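Local coordinates for hypothetical protein (PDB 4M8R) that is of unknown function but probably combines an N-terminal Ig-like domain with a WD40-like beta-propeller domain, at residues Arg393-Asn401 with Asp407-Asn417; Leu364-Ile372 with Gly380-Asp388. One frame throughout, in Å; residues are numbered along the deposited sequence.

Contact 1: Arg393-Asn401 with Asp407-Asn417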
ATOM      1  N   ARG A 393     -10.850 -36.622  20.992  1.00 91.82           N
ATOM      2  CA  ARG A 393     -10.337 -35.270  20.759  1.00 89.82           C
ATOM      3  C   ARG A 393     -11.282 -34.407  19.919  1.00 89.49           C
ATOM      4  O   ARG A 393     -11.979 -34.907  19.036  1.00 96.34           O
ATOM      5  CB  ARG A 393      -8.950 -35.330  20.108  1.00 86.30           C
ATOM      6  CG  ARG A 393      -7.827 -35.215  21.122  1.00 85.47           C
ATOM      7  CD  ARG A 393      -6.487 -35.636  20.560  1.00 86.89           C
ATOM      8  NE  ARG A 393      -5.400 -35.316  21.483  1.00 87.71           N
ATOM      9  CZ  ARG A 393      -5.124 -35.984  22.602  1.00 92.59           C
ATOM     10  NH1 ARG A 393      -5.852 -37.031  22.979  1.00 97.68           N
ATOM     11  NH2 ARG A 393      -4.107 -35.596  23.363  1.00 93.13           N
ATOM     12  N   THR A 394     -11.290 -33.106  20.206  1.00 83.93           N
ATOM     13  CA  THR A 394     -12.203 -32.161  19.561  1.00 79.69           C
ATOM     14  C   THR A 394     -11.438 -30.936  19.063  1.00 72.92           C
ATOM     15  O   THR A 394     -10.523 -30.459  19.730  1.00 69.60           O
ATOM     16  CB  THR A 394     -13.304 -31.707  20.543  1.00 80.28           C
ATOM     17  OG1 THR A 394     -13.909 -32.857  21.146  1.00 84.43           O
ATOM     18  CG2 THR A 394     -14.380 -30.885  19.832  1.00 79.48           C
ATOM     19  N   THR A 395     -11.814 -30.443  17.886  1.00 69.60           N
ATOM     20  CA  THR A 395     -11.239 -29.229  17.324  1.00 65.36           C
ATOM     21  C   THR A 395     -12.339 -28.184  17.226  1.00 65.43           C
ATOM     22  O   THR A 395     -13.404 -28.461  16.674  1.00 68.51           O
ATOM     23  CB  THR A 395     -10.659 -29.486  15.923  1.00 65.71           C
ATOM     24  OG1 THR A 395      -9.864 -30.677  15.944  1.00 67.50           O
ATOM     25  CG2 THR A 395      -9.803 -28.313  15.466  1.00 62.55           C
ATOM     26  N   SER A 396     -12.091 -26.986  17.750  1.00 63.41           N
ATOM     27  CA  SER A 396     -13.134 -25.963  17.801  1.00 65.12           C
ATOM     28  C   SER A 396     -12.598 -24.537  17.713  1.00 61.86           C
ATOM     29  O   SER A 396     -11.538 -24.226  18.256  1.00 60.27           O
ATOM     30  CB  SER A 396     -13.948 -26.127  19.084  1.00 69.58           C
ATOM     31  OG  SER A 396     -15.248 -25.591  18.925  1.00 74.49           O
ATOM     32  N   ASP A 397     -13.345 -23.684  17.016  1.00 62.83           N
ATOM     33  CA  ASP A 397     -13.018 -22.262  16.888  1.00 62.10           C
ATOM     34  C   ASP A 397     -13.817 -21.444  17.895  1.00 61.60           C
ATOM     35  O   ASP A 397     -15.009 -21.683  18.078  1.00 65.02           O
ATOM     36  CB  ASP A 397     -13.358 -21.741  15.480  1.00 63.61           C
ATOM     37  CG  ASP A 397     -12.249 -21.974  14.467  1.00 62.71           C
ATOM     38  OD1 ASP A 397     -11.170 -22.502  14.821  1.00 62.01           O
ATOM     39  OD2 ASP A 397     -12.467 -21.613  13.295  1.00 64.43           O
ATOM     40  N   PHE A 398     -13.163 -20.483  18.539  1.00 58.55           N
ATOM     41  CA  PHE A 398     -13.862 -19.484  19.341  1.00 59.19           C
ATOM     42  C   PHE A 398     -13.814 -18.141  18.623  1.00 58.11           C
ATOM     43  O   PHE A 398     -12.735 -17.671  18.263  1.00 54.62           O
ATOM     44  CB  PHE A 398     -13.224 -19.342  20.717  1.00 58.75           C
ATOM     45  CG  PHE A 398     -13.999 -18.450  21.643  1.00 60.81           C
ATOM     46  CD1 PHE A 398     -15.159 -18.907  22.252  1.00 63.76           C
ATOM     47  CD2 PHE A 398     -13.576 -17.154  21.899  1.00 59.89           C
ATOM     48  CE1 PHE A 398     -15.879 -18.090  23.108  1.00 65.94           C
ATOM     49  CE2 PHE A 398     -14.291 -16.331  22.751  1.00 61.91           C
ATOM     50  CZ  PHE A 398     -15.442 -16.799  23.360  1.00 65.42           C
ATOM     51  N   ASP A 399     -14.979 -17.531  18.422  1.00 59.85           N
ATOM     52  CA  ASP A 399     -15.077 -16.238  17.753  1.00 60.60           C
ATOM     53  C   ASP A 399     -15.266 -15.147  18.803  1.00 62.29           C
ATOM     54  O   ASP A 399     -16.281 -15.118  19.503  1.00 65.34           O
ATOM     55  CB  ASP A 399     -16.238 -16.239  16.751  1.00 62.44           C
ATOM     56  CG  ASP A 399     -16.421 -14.899  16.065  1.00 64.19           C
ATOM     57  OD1 ASP A 399     -15.530 -14.495  15.294  1.00 63.24           O
ATOM     58  OD2 ASP A 399     -17.456 -14.242  16.293  1.00 68.25           O
ATOM     59  N   TRP A 400     -14.287 -14.257  18.910  1.00 61.55           N
ATOM     60  CA  TRP A 400     -14.310 -13.198  19.913  1.00 64.76           C
ATOM     61  C   TRP A 400     -15.584 -12.348  19.871  1.00 71.11           C
ATOM     62  O   TRP A 400     -16.119 -11.976  20.917  1.00 72.42           O
ATOM     63  CB  TRP A 400     -13.095 -12.278  19.758  1.00 63.48           C
ATOM     64  CG  TRP A 400     -13.135 -11.168  20.737  1.00 66.80           C
ATOM     65  CD1 TRP A 400     -13.604  -9.905  20.530  1.00 70.00           C
ATOM     66  CD2 TRP A 400     -12.745 -11.234  22.109  1.00 68.25           C
ATOM     67  NE1 TRP A 400     -13.510  -9.170  21.685  1.00 72.98           N
ATOM     68  CE2 TRP A 400     -12.985  -9.963  22.672  1.00 71.34           C
ATOM     69  CE3 TRP A 400     -12.204 -12.241  22.915  1.00 68.02           C
ATOM     70  CZ2 TRP A 400     -12.704  -9.672  24.003  1.00 73.31           C
ATOM     71  CZ3 TRP A 400     -11.924 -11.951  24.240  1.00 69.85           C
ATOM     72  CH2 TRP A 400     -12.177 -10.676  24.771  1.00 72.24           C
ATOM     73  N   ASN A 401     -16.061 -12.040  18.668  1.00 75.62           N
ATOM     74  CA  ASN A 401     -17.168 -11.095  18.503  1.00 82.22           C
ATOM     75  C   ASN A 401     -18.531 -11.684  18.867  1.00 85.00           C
ATOM     76  O   ASN A 401     -19.398 -10.967  19.359  1.00 88.79           O
ATOM     77  CB  ASN A 401     -17.186 -10.521  17.082  1.00 85.03           C
ATOM     78  CG  ASN A 401     -15.939  -9.700  16.768  1.00 85.70           C
ATOM     79  OD1 ASN A 401     -15.965  -8.471  16.826  1.00 91.49           O
ATOM     80  ND2 ASN A 401     -14.839 -10.378  16.444  1.00 79.94           N
ATOM     81  N   ASP A 407     -17.578 -26.200  16.522  1.00 74.70           N
ATOM     82  CA  ASP A 407     -16.771 -27.400  16.344  1.00 74.79           C
ATOM     83  C   ASP A 407     -16.595 -27.730  14.861  1.00 75.95           C
ATOM     84  O   ASP A 407     -17.508 -27.533  14.057  1.00 79.15           O
ATOM     85  CB  ASP A 407     -17.425 -28.598  17.053  1.00 77.72           C
ATOM     86  CG  ASP A 407     -17.641 -28.367  18.546  1.00 77.51           C
ATOM     87  OD1 ASP A 407     -16.861 -27.624  19.180  1.00 73.46           O
ATOM     88  OD2 ASP A 407     -18.599 -28.947  19.092  1.00 80.96           O
ATOM     89  N   TYR A 408     -15.412 -28.231  14.513  1.00 74.06           N
ATOM     90  CA  TYR A 408     -15.173 -28.844  13.210  1.00 74.97           C
ATOM     91  C   TYR A 408     -15.688 -30.281  13.256  1.00 81.81           C
ATOM     92  O   TYR A 408     -15.143 -31.108  13.985  1.00 83.45           O
ATOM     93  CB  TYR A 408     -13.677 -28.847  12.888  1.00 69.97           C
ATOM     94  CG  TYR A 408     -13.087 -27.475  12.631  1.00 64.15           C
ATOM     95  CD1 TYR A 408     -12.708 -26.648  13.682  1.00 60.64           C
ATOM     96  CD2 TYR A 408     -12.901 -27.013  11.333  1.00 62.82           C
ATOM     97  CE1 TYR A 408     -12.168 -25.393  13.447  1.00 57.22           C
ATOM     98  CE2 TYR A 408     -12.362 -25.764  11.086  1.00 59.51           C
ATOM     99  CZ  TYR A 408     -11.998 -24.957  12.142  1.00 56.44           C
ATOM    100  OH  TYR A 408     -11.461 -23.720  11.887  1.00 52.85           O
ATOM    101  N   THR A 409     -16.735 -30.579  12.492  1.00 87.49           N
ATOM    102  CA  THR A 409     -17.349 -31.909  12.526  1.00 94.88           C
ATOM    103  C   THR A 409     -16.540 -32.995  11.798  1.00 98.18           C
ATOM    104  O   THR A 409     -16.723 -34.182  12.065  1.00104.77           O
ATOM    105  CB  THR A 409     -18.783 -31.874  11.960  1.00102.25           C
ATOM    106  OG1 THR A 409     -18.792 -31.161  10.718  1.00104.22           O
ATOM    107  CG2 THR A 409     -19.728 -31.192  12.945  1.00102.11           C
ATOM    108  N   ASP A 410     -15.655 -32.598  10.886  1.00 98.37           N
ATOM    109  CA  ASP A 410     -14.777 -33.558  10.200  1.00101.99           C
ATOM    110  C   ASP A 410     -13.627 -34.051  11.072  1.00 97.58           C
ATOM    111  O   ASP A 410     -12.975 -35.040  10.736  1.00 95.87           O
ATOM    112  CB  ASP A 410     -14.177 -32.931   8.937  1.00103.54           C
ATOM    113  CG  ASP A 410     -15.201 -32.695   7.851  1.00110.68           C
ATOM    114  OD1 ASP A 410     -16.336 -33.214   7.957  1.00111.91           O
ATOM    115  OD2 ASP A 410     -14.860 -31.992   6.876  1.00115.23           O
ATOM    116  N   LEU A 411     -13.374 -33.359  12.180  1.00 96.31           N
ATOM    117  CA  LEU A 411     -12.133 -33.523  12.935  1.00 97.33           C
ATOM    118  C   LEU A 411     -12.376 -33.971  14.386  1.00102.95           C
ATOM    119  O   LEU A 411     -12.162 -33.208  15.338  1.00 99.08           O
ATOM    120  CB  LEU A 411     -11.342 -32.210  12.889  1.00 89.38           C
ATOM    121  CG  LEU A 411     -11.241 -31.528  11.521  1.00 86.69           C
ATOM    122  CD1 LEU A 411     -10.466 -30.230  11.655  1.00 82.26           C
ATOM    123  CD2 LEU A 411     -10.597 -32.425  10.471  1.00 89.03           C
ATOM    124  N   SER A 412     -12.824 -35.216  14.532  1.00111.78           N
ATOM    125  CA  SER A 412     -13.009 -35.844  15.845  1.00118.02           C
ATOM    126  C   SER A 412     -11.939 -36.904  16.143  1.00123.59           C
ATOM    127  O   SER A 412     -11.596 -37.124  17.308  1.00123.04           O
ATOM    128  CB  SER A 412     -14.401 -36.475  15.939  1.00123.35           C
ATOM    129  OG  SER A 412     -15.412 -35.490  15.817  1.00122.71           O
ATOM    130  N   ASP A 413     -11.422 -37.564  15.103  1.00128.07           N
ATOM    131  CA  ASP A 413     -10.373 -38.581  15.283  1.00124.63           C
ATOM    132  C   ASP A 413      -9.086 -37.950  15.832  1.00114.19           C
ATOM    133  O   ASP A 413      -8.726 -38.198  16.984  1.00112.19           O
ATOM    134  CB  ASP A 413     -10.122 -39.393  13.989  1.00125.54           C
ATOM    135  CG  ASP A 413      -9.782 -38.522  12.777  1.00120.56           C
ATOM    136  OD1 ASP A 413     -10.156 -37.329  12.745  1.00111.47           O
ATOM    137  OD2 ASP A 413      -9.137 -39.044  11.846  1.00121.34           O
HETATM  138  N   MSE A 414      -8.429 -37.122  15.018  1.00102.08           N
HETATM  139  CA  MSE A 414      -7.279 -36.308  15.428  1.00 93.16           C
HETATM  140  C   MSE A 414      -6.354 -36.969  16.430  1.00 88.86           C
HETATM  141  O   MSE A 414      -6.404 -36.655  17.622  1.00 88.41           O
HETATM  142  CB  MSE A 414      -7.797 -34.983  16.010  1.00 89.90           C
HETATM  143  CG  MSE A 414      -8.744 -34.217  15.079  1.00 87.65           C
HETATM  144 SE   MSE A 414      -7.825 -33.529  13.469  0.75 80.60          SE
HETATM  145  CE  MSE A 414      -7.430 -31.735  14.165  1.00 76.44           C
ATOM    146  N   PRO A 415      -5.484 -37.885  15.961  1.00 85.13           N
ATOM    147  CA  PRO A 415      -4.475 -38.498  16.833  1.00 83.58           C
ATOM    148  C   PRO A 415      -3.229 -37.611  17.006  1.00 77.39           C
ATOM    149  O   PRO A 415      -2.108 -38.043  16.714  1.00 76.58           O
ATOM    150  CB  PRO A 415      -4.141 -39.801  16.098  1.00 87.30           C
ATOM    151  CG  PRO A 415      -4.324 -39.460  14.662  1.00 86.70           C
ATOM    152  CD  PRO A 415      -5.449 -38.458  14.603  1.00 85.67           C
ATOM    153  N   TYR A 416      -3.440 -36.387  17.495  1.00 72.27           N
ATOM    154  CA  TYR A 416      -2.386 -35.374  17.614  1.00 67.18           C
ATOM    155  C   TYR A 416      -2.473 -34.648  18.953  1.00 67.04           C
ATOM    156  O   TYR A 416      -3.563 -34.477  19.504  1.00 65.37           O
ATOM    157  CB  TYR A 416      -2.521 -34.308  16.518  1.00 62.06           C
ATOM    158  CG  TYR A 416      -2.812 -34.811  15.121  1.00 61.19           C
ATOM    159  CD1 TYR A 416      -1.898 -35.600  14.439  1.00 61.87           C
ATOM    160  CD2 TYR A 416      -3.992 -34.463  14.470  1.00 60.49           C
ATOM    161  CE1 TYR A 416      -2.157 -36.052  13.156  1.00 63.27           C
ATOM    162  CE2 TYR A 416      -4.260 -34.909  13.183  1.00 61.44           C
ATOM    163  CZ  TYR A 416      -3.338 -35.702  12.533  1.00 62.70           C
ATOM    164  OH  TYR A 416      -3.594 -36.149  11.260  1.00 64.43           O
ATOM    165  N   ASN A 417      -1.323 -34.200  19.454  1.00 68.74           N
ATOM    166  CA  ASN A 417      -1.265 -33.271  20.594  1.00 69.10           C
ATOM    167  C   ASN A 417      -1.029 -31.830  20.153  1.00 64.20           C
ATOM    168  O   ASN A 417      -1.332 -30.894  20.896  1.00 63.00           O
ATOM    169  CB  ASN A 417      -0.163 -33.675  21.583  1.00 72.71           C
ATOM    170  CG  ASN A 417      -0.643 -34.669  22.624  1.00 76.59           C
ATOM    171  OD1 ASN A 417      -1.717 -34.506  23.205  1.00 76.20           O
ATOM    172  ND2 ASN A 417       0.160 -35.698  22.878  1.00 80.68           N
TER

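Contact 2: Leu364-Ile372 with Gly380-Asp388. With EDO (1,2-ethanediol), chain H.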
ATOM      1  N   LEU A 364     -14.179 -23.987  29.851  1.00 88.61           N
ATOM      2  CA  LEU A 364     -14.656 -25.312  29.459  1.00 90.36           C
ATOM      3  C   LEU A 364     -14.324 -26.347  30.523  1.00 93.83           C
ATOM      4  O   LEU A 364     -13.194 -26.831  30.590  1.00 93.51           O
ATOM      5  CB  LEU A 364     -14.042 -25.711  28.122  1.00 86.66           C
ATOM      6  CG  LEU A 364     -14.468 -24.811  26.962  1.00 85.62           C
ATOM      7  CD1 LEU A 364     -13.581 -25.063  25.762  1.00 81.90           C
ATOM      8  CD2 LEU A 364     -15.932 -25.030  26.605  1.00 89.02           C
ATOM      9  N   SER A 365     -15.313 -26.674  31.353  1.00 97.46           N
ATOM     10  CA  SER A 365     -15.145 -27.659  32.422  1.00101.99           C
ATOM     11  C   SER A 365     -15.034 -29.072  31.855  1.00103.11           C
ATOM     12  O   SER A 365     -15.709 -29.410  30.885  1.00105.36           O
ATOM     13  CB  SER A 365     -16.324 -27.595  33.393  1.00106.74           C
ATOM     14  OG  SER A 365     -16.515 -26.275  33.866  1.00107.85           O
ATOM     15  N   ASP A 366     -14.175 -29.887  32.461  1.00103.25           N
ATOM     16  CA  ASP A 366     -13.977 -31.275  32.040  1.00105.11           C
ATOM     17  C   ASP A 366     -13.459 -31.395  30.596  1.00104.20           C
ATOM     18  O   ASP A 366     -13.793 -32.348  29.892  1.00108.79           O
ATOM     19  CB  ASP A 366     -15.276 -32.077  32.215  1.00107.56           C
ATOM     20  N   LYS A 367     -12.661 -30.419  30.158  1.00 99.75           N
ATOM     21  CA  LYS A 367     -11.972 -30.478  28.861  1.00 93.74           C
ATOM     22  C   LYS A 367     -10.597 -29.844  28.988  1.00 86.99           C
ATOM     23  O   LYS A 367     -10.460 -28.773  29.576  1.00 84.57           O
ATOM     24  CB  LYS A 367     -12.776 -29.772  27.766  1.00 94.39           C
ATOM     25  CG  LYS A 367     -14.099 -30.459  27.473  1.00101.85           C
ATOM     26  CD  LYS A 367     -14.741 -29.998  26.177  1.00104.14           C
ATOM     27  CE  LYS A 367     -16.101 -30.664  26.009  1.00108.37           C
ATOM     28  NZ  LYS A 367     -16.717 -30.403  24.681  1.00108.67           N
ATOM     29  N   LYS A 368      -9.586 -30.515  28.444  1.00 84.21           N
ATOM     30  CA  LYS A 368      -8.204 -30.048  28.522  1.00 80.82           C
ATOM     31  C   LYS A 368      -7.697 -29.587  27.157  1.00 75.40           C
ATOM     32  O   LYS A 368      -7.643 -30.372  26.208  1.00 75.52           O
ATOM     33  CB  LYS A 368      -7.299 -31.161  29.058  1.00 84.12           C
ATOM     34  CG  LYS A 368      -5.872 -30.708  29.331  1.00 84.56           C
ATOM     35  CD  LYS A 368      -5.010 -31.827  29.891  1.00 87.59           C
ATOM     36  CE  LYS A 368      -3.571 -31.369  30.061  1.00 86.83           C
ATOM     37  NZ  LYS A 368      -2.652 -32.496  30.366  1.00 90.39           N
ATOM     38  N   VAL A 369      -7.323 -28.312  27.066  1.00 70.56           N
ATOM     39  CA  VAL A 369      -6.754 -27.754  25.842  1.00 63.91           C
ATOM     40  C   VAL A 369      -5.309 -28.210  25.717  1.00 62.27           C
ATOM     41  O   VAL A 369      -4.534 -28.035  26.649  1.00 62.50           O
ATOM     42  CB  VAL A 369      -6.774 -26.212  25.856  1.00 62.53           C
ATOM     43  CG1 VAL A 369      -6.065 -25.653  24.625  1.00 59.67           C
ATOM     44  CG2 VAL A 369      -8.200 -25.687  25.927  1.00 63.17           C
ATOM     45  N   VAL A 370      -4.955 -28.788  24.572  1.00 61.68           N
ATOM     46  CA  VAL A 370      -3.582 -29.263  24.323  1.00 62.26           C
ATOM     47  C   VAL A 370      -2.866 -28.551  23.173  1.00 58.60           C
ATOM     48  O   VAL A 370      -1.653 -28.698  23.016  1.00 57.48           O
ATOM     49  CB  VAL A 370      -3.534 -30.783  24.061  1.00 65.49           C
ATOM     50  CG1 VAL A 370      -3.815 -31.544  25.349  1.00 68.51           C
ATOM     51  CG2 VAL A 370      -4.504 -31.182  22.954  1.00 65.36           C
ATOM     52  N   SER A 371      -3.610 -27.797  22.371  1.00 56.06           N
ATOM     53  CA  SER A 371      -3.019 -26.987  21.325  1.00 53.80           C
ATOM     54  C   SER A 371      -3.922 -25.803  21.010  1.00 52.75           C
ATOM     55  O   SER A 371      -5.148 -25.912  21.078  1.00 51.66           O
ATOM     56  CB  SER A 371      -2.802 -27.823  20.065  1.00 55.29           C
ATOM     57  OG  SER A 371      -1.907 -27.183  19.173  1.00 56.27           O
ATOM     58  N   ILE A 372      -3.299 -24.668  20.692  1.00 51.21           N
ATOM     59  CA  ILE A 372      -4.003 -23.479  20.213  1.00 48.53           C
ATOM     60  C   ILE A 372      -3.256 -22.945  18.998  1.00 45.17           C
ATOM     61  O   ILE A 372      -2.028 -22.916  18.983  1.00 42.85           O
ATOM     62  CB  ILE A 372      -4.067 -22.369  21.288  1.00 49.35           C
ATOM     63  CG1 ILE A 372      -4.655 -22.908  22.594  1.00 50.95           C
ATOM     64  CG2 ILE A 372      -4.895 -21.188  20.790  1.00 49.06           C
ATOM     65  CD1 ILE A 372      -4.788 -21.868  23.684  1.00 52.11           C
ATOM     66  N   GLY A 380     -10.238 -12.393  14.590  1.00 56.19           N
ATOM     67  CA  GLY A 380     -10.835 -12.560  15.910  1.00 55.80           C
ATOM     68  C   GLY A 380     -11.240 -13.977  16.266  1.00 53.88           C
ATOM     69  O   GLY A 380     -12.251 -14.180  16.937  1.00 54.79           O
ATOM     70  N   THR A 381     -10.459 -14.961  15.830  1.00 50.99           N
ATOM     71  CA  THR A 381     -10.710 -16.348  16.212  1.00 50.28           C
ATOM     72  C   THR A 381      -9.430 -17.050  16.636  1.00 48.27           C
ATOM     73  O   THR A 381      -8.331 -16.666  16.235  1.00 48.75           O
ATOM     74  CB  THR A 381     -11.356 -17.177  15.079  1.00 50.64           C
ATOM     75  OG1 THR A 381     -10.398 -17.417  14.043  1.00 49.64           O
ATOM     76  CG2 THR A 381     -12.567 -16.464  14.494  1.00 53.14           C
ATOM     77  N   ILE A 382      -9.598 -18.076  17.460  1.00 48.21           N
ATOM     78  CA  ILE A 382      -8.545 -19.040  17.734  1.00 47.14           C
ATOM     79  C   ILE A 382      -9.089 -20.427  17.449  1.00 47.86           C
ATOM     80  O   ILE A 382     -10.302 -20.649  17.486  1.00 49.79           O
ATOM     81  CB  ILE A 382      -8.043 -18.976  19.188  1.00 47.92           C
ATOM     82  CG1 ILE A 382      -9.189 -19.163  20.188  1.00 50.42           C
ATOM     83  CG2 ILE A 382      -7.337 -17.651  19.437  1.00 47.98           C
ATOM     84  CD1 ILE A 382      -8.720 -19.307  21.622  1.00 50.90           C
ATOM     85  N   THR A 383      -8.187 -21.350  17.152  1.00 47.37           N
ATOM     86  CA  THR A 383      -8.552 -22.729  16.919  1.00 48.55           C
ATOM     87  C   THR A 383      -7.916 -23.557  18.007  1.00 50.22           C
ATOM     88  O   THR A 383      -6.724 -23.429  18.276  1.00 49.70           O
ATOM     89  CB  THR A 383      -8.074 -23.195  15.546  1.00 48.41           C
ATOM     90  OG1 THR A 383      -8.672 -22.360  14.543  1.00 48.67           O
ATOM     91  CG2 THR A 383      -8.461 -24.647  15.305  1.00 50.61           C
ATOM     92  N   VAL A 384      -8.723 -24.410  18.629  1.00 53.73           N
ATOM     93  CA  VAL A 384      -8.331 -25.098  19.846  1.00 54.92           C
ATOM     94  C   VAL A 384      -8.538 -26.599  19.714  1.00 55.83           C
ATOM     95  O   VAL A 384      -9.507 -27.045  19.101  1.00 56.15           O
ATOM     96  CB  VAL A 384      -9.146 -24.566  21.038  1.00 58.36           C
ATOM     97  CG1 VAL A 384      -8.834 -25.343  22.306  1.00 61.22           C
ATOM     98  CG2 VAL A 384      -8.868 -23.083  21.238  1.00 58.52           C
ATOM     99  N   LEU A 385      -7.617 -27.363  20.297  1.00 56.02           N
ATOM    100  CA  LEU A 385      -7.689 -28.813  20.315  1.00 58.34           C
ATOM    101  C   LEU A 385      -7.876 -29.294  21.755  1.00 61.82           C
ATOM    102  O   LEU A 385      -7.015 -29.057  22.600  1.00 60.88           O
ATOM    103  CB  LEU A 385      -6.409 -29.400  19.717  1.00 57.93           C
ATOM    104  CG  LEU A 385      -6.376 -30.913  19.484  1.00 60.82           C
ATOM    105  CD1 LEU A 385      -7.326 -31.332  18.371  1.00 62.46           C
ATOM    106  CD2 LEU A 385      -4.960 -31.347  19.157  1.00 59.81           C
ATOM    107  N   PHE A 386      -8.999 -29.969  22.021  1.00 68.39           N
ATOM    108  CA  PHE A 386      -9.325 -30.503  23.353  1.00 72.83           C
ATOM    109  C   PHE A 386      -9.175 -32.008  23.403  1.00 75.52           C
ATOM    110  O   PHE A 386      -9.206 -32.671  22.372  1.00 76.80           O
ATOM    111  CB  PHE A 386     -10.783 -30.230  23.719  1.00 78.37           C
ATOM    112  CG  PHE A 386     -11.185 -28.804  23.585  1.00 80.92           C
ATOM    113  CD1 PHE A 386     -10.793 -27.872  24.532  1.00 83.43           C
ATOM    114  CD2 PHE A 386     -11.969 -28.392  22.516  1.00 83.95           C
ATOM    115  CE1 PHE A 386     -11.165 -26.546  24.409  1.00 84.57           C
ATOM    116  CE2 PHE A 386     -12.345 -27.069  22.386  1.00 86.38           C
ATOM    117  CZ  PHE A 386     -11.941 -26.142  23.335  1.00 86.91           C
ATOM    118  N   SER A 387      -9.055 -32.537  24.616  1.00 77.96           N
ATOM    119  CA  SER A 387      -9.228 -33.964  24.868  1.00 81.35           C
ATOM    120  C   SER A 387     -10.230 -34.150  26.002  1.00 84.26           C
ATOM    121  O   SER A 387     -10.416 -33.248  26.822  1.00 82.77           O
ATOM    122  CB  SER A 387      -7.897 -34.617  25.232  1.00 82.06           C
ATOM    123  OG  SER A 387      -7.279 -33.947  26.312  1.00 81.11           O
ATOM    124  N   ASP A 388     -10.886 -35.311  26.023  1.00 88.37           N
ATOM    125  CA  ASP A 388     -11.775 -35.691  27.129  1.00 91.47           C
ATOM    126  C   ASP A 388     -11.020 -36.567  28.144  1.00 93.76           C
ATOM    127  O   ASP A 388     -10.527 -36.099  29.179  1.00 93.09           O
ATOM    128  CB  ASP A 388     -13.001 -36.445  26.596  1.00 95.15           C
ATOM    129  CG  ASP A 388     -12.678 -37.877  26.178  1.00 99.10           C
ATOM    130  OD1 ASP A 388     -11.711 -38.076  25.407  1.00 96.48           O
ATOM    131  OD2 ASP A 388     -13.392 -38.803  26.625  1.00103.68           O
TER
HETATM  132  C1  EDO H 506      -0.902 -19.429  20.381  1.00 51.08           C
HETATM  133  O1  EDO H 506       0.014 -20.378  19.828  1.00 56.80           O
HETATM  134  C2  EDO H 506      -1.696 -18.808  19.241  1.00 54.48           C
HETATM  135  O2  EDO H 506      -2.715 -17.925  19.732  1.00 55.18           O

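Contact 1: Arg393-Asn401 with Asp407-Asn417
D407 opens the run by facing S396 as a non-hydrogen-bonded antiparallel pair, and S396 OG donates to D407 OD1 (2.6 Å) on the anti side of the carboxylate. One residue on, Y408 N reaches T395 O at 3.0 Å, while the tyrosine ring turns its edge to that oxygen. Its hydroxyl makes a weak bond to D397, OH to OD2 2.7 Å, with carboxylate and ring planes almost perpendicular; R375 also binds this OH, and D397 OD1 bonds to T383 OG1 of strand 381-387. The type I turn ending at L411 lays CB of that leucine against OG1 of T395. M414, a selenomethionine with its chain bent at chi2 and chi3, brings CE to 3.2 Å from the same T395 OG1. R393, extended from CG to NE, then runs alongside the backbone: NE makes a weak bond to Y416 O, and NH2 meets N417 OD1 at 2.6 Å, lying 37° out of the amide plane. Cut back to an alanine, R393 would lose its guanidinium, probably leaving N417 OD1 and Y416 O without this donor. Strand 394-399 is flanked by strands 381-387 and 404-407, while L411, M414 and Y416 pack on strand 128-133 and Y408 and M414 on strand 419-422.

Contact 2: Leu364-Ile372 with Gly380-Asp388
V369 meets two partners at once: with CG1 anti to the backbone N (chi1 175°), it sets CG1 against V384 CG1 at 3.6 Å and sends CG2 obliquely to F386 CE1 at 3.4 Å. V384 and V369 cross at about a right angle, and V384 CG1 also lies over one face of the F386 ring, displaced toward its rim. The edge of that ring is turned to K368 O, and W405 packs edge-to-face with it. Further along, I372 CG2 approaches CB of I382 at 4.2 Å. V370 and L385 cross obliquely, CG2 to CD2 3.8 Å.

Between the backbones, antiparallel bonds join the strands: K368 and S387 bond in both directions, V370 N reaches L385 O (2.9 Å), and L385 N reaches S371 O (3.0 Å). Two residues, V370 and S371, therefore stand opposite the single L385, a beta bulge that shifts the register between the V369-F386 and I372-V384 pairs.

The chemistry divides the hairpin. V369, I372, V384 and F386 form an apolar face, from which V369 and I372 reach strands 303-310 and 325-333 of the adjoining sheet, consistent with the packing of neighbouring blades in a WD40-like propeller. K368, S371 and S387 place polar groups on the other face, beside L385; there S371 OG binds V419 N, so this face mixes apolar packing with hydrogen bonding.

Contacts 1 and 2 follow one another along the chain and meet in one four-stranded antiparallel sheet, their centres about 8 Å apart. Strand 381-387 of contact 2 lies next to strand 394-399 of contact 1, and T394 O with F386 N, 2.8 Å apart, probably forms one of the backbone bonds between them. The side-chain bridge between the contacts is probably D397 OD1 to T383 OG1, at 2.5 Å, and W421 NE1 bonds to the same threonine oxygen. The function is unknown, so neither contact can be assigned to an active site. An ethanediol, probably from the crystallisation liquor, weakly bonds I372 O and also binds Y308 N, which is no evidence of a natural ligand.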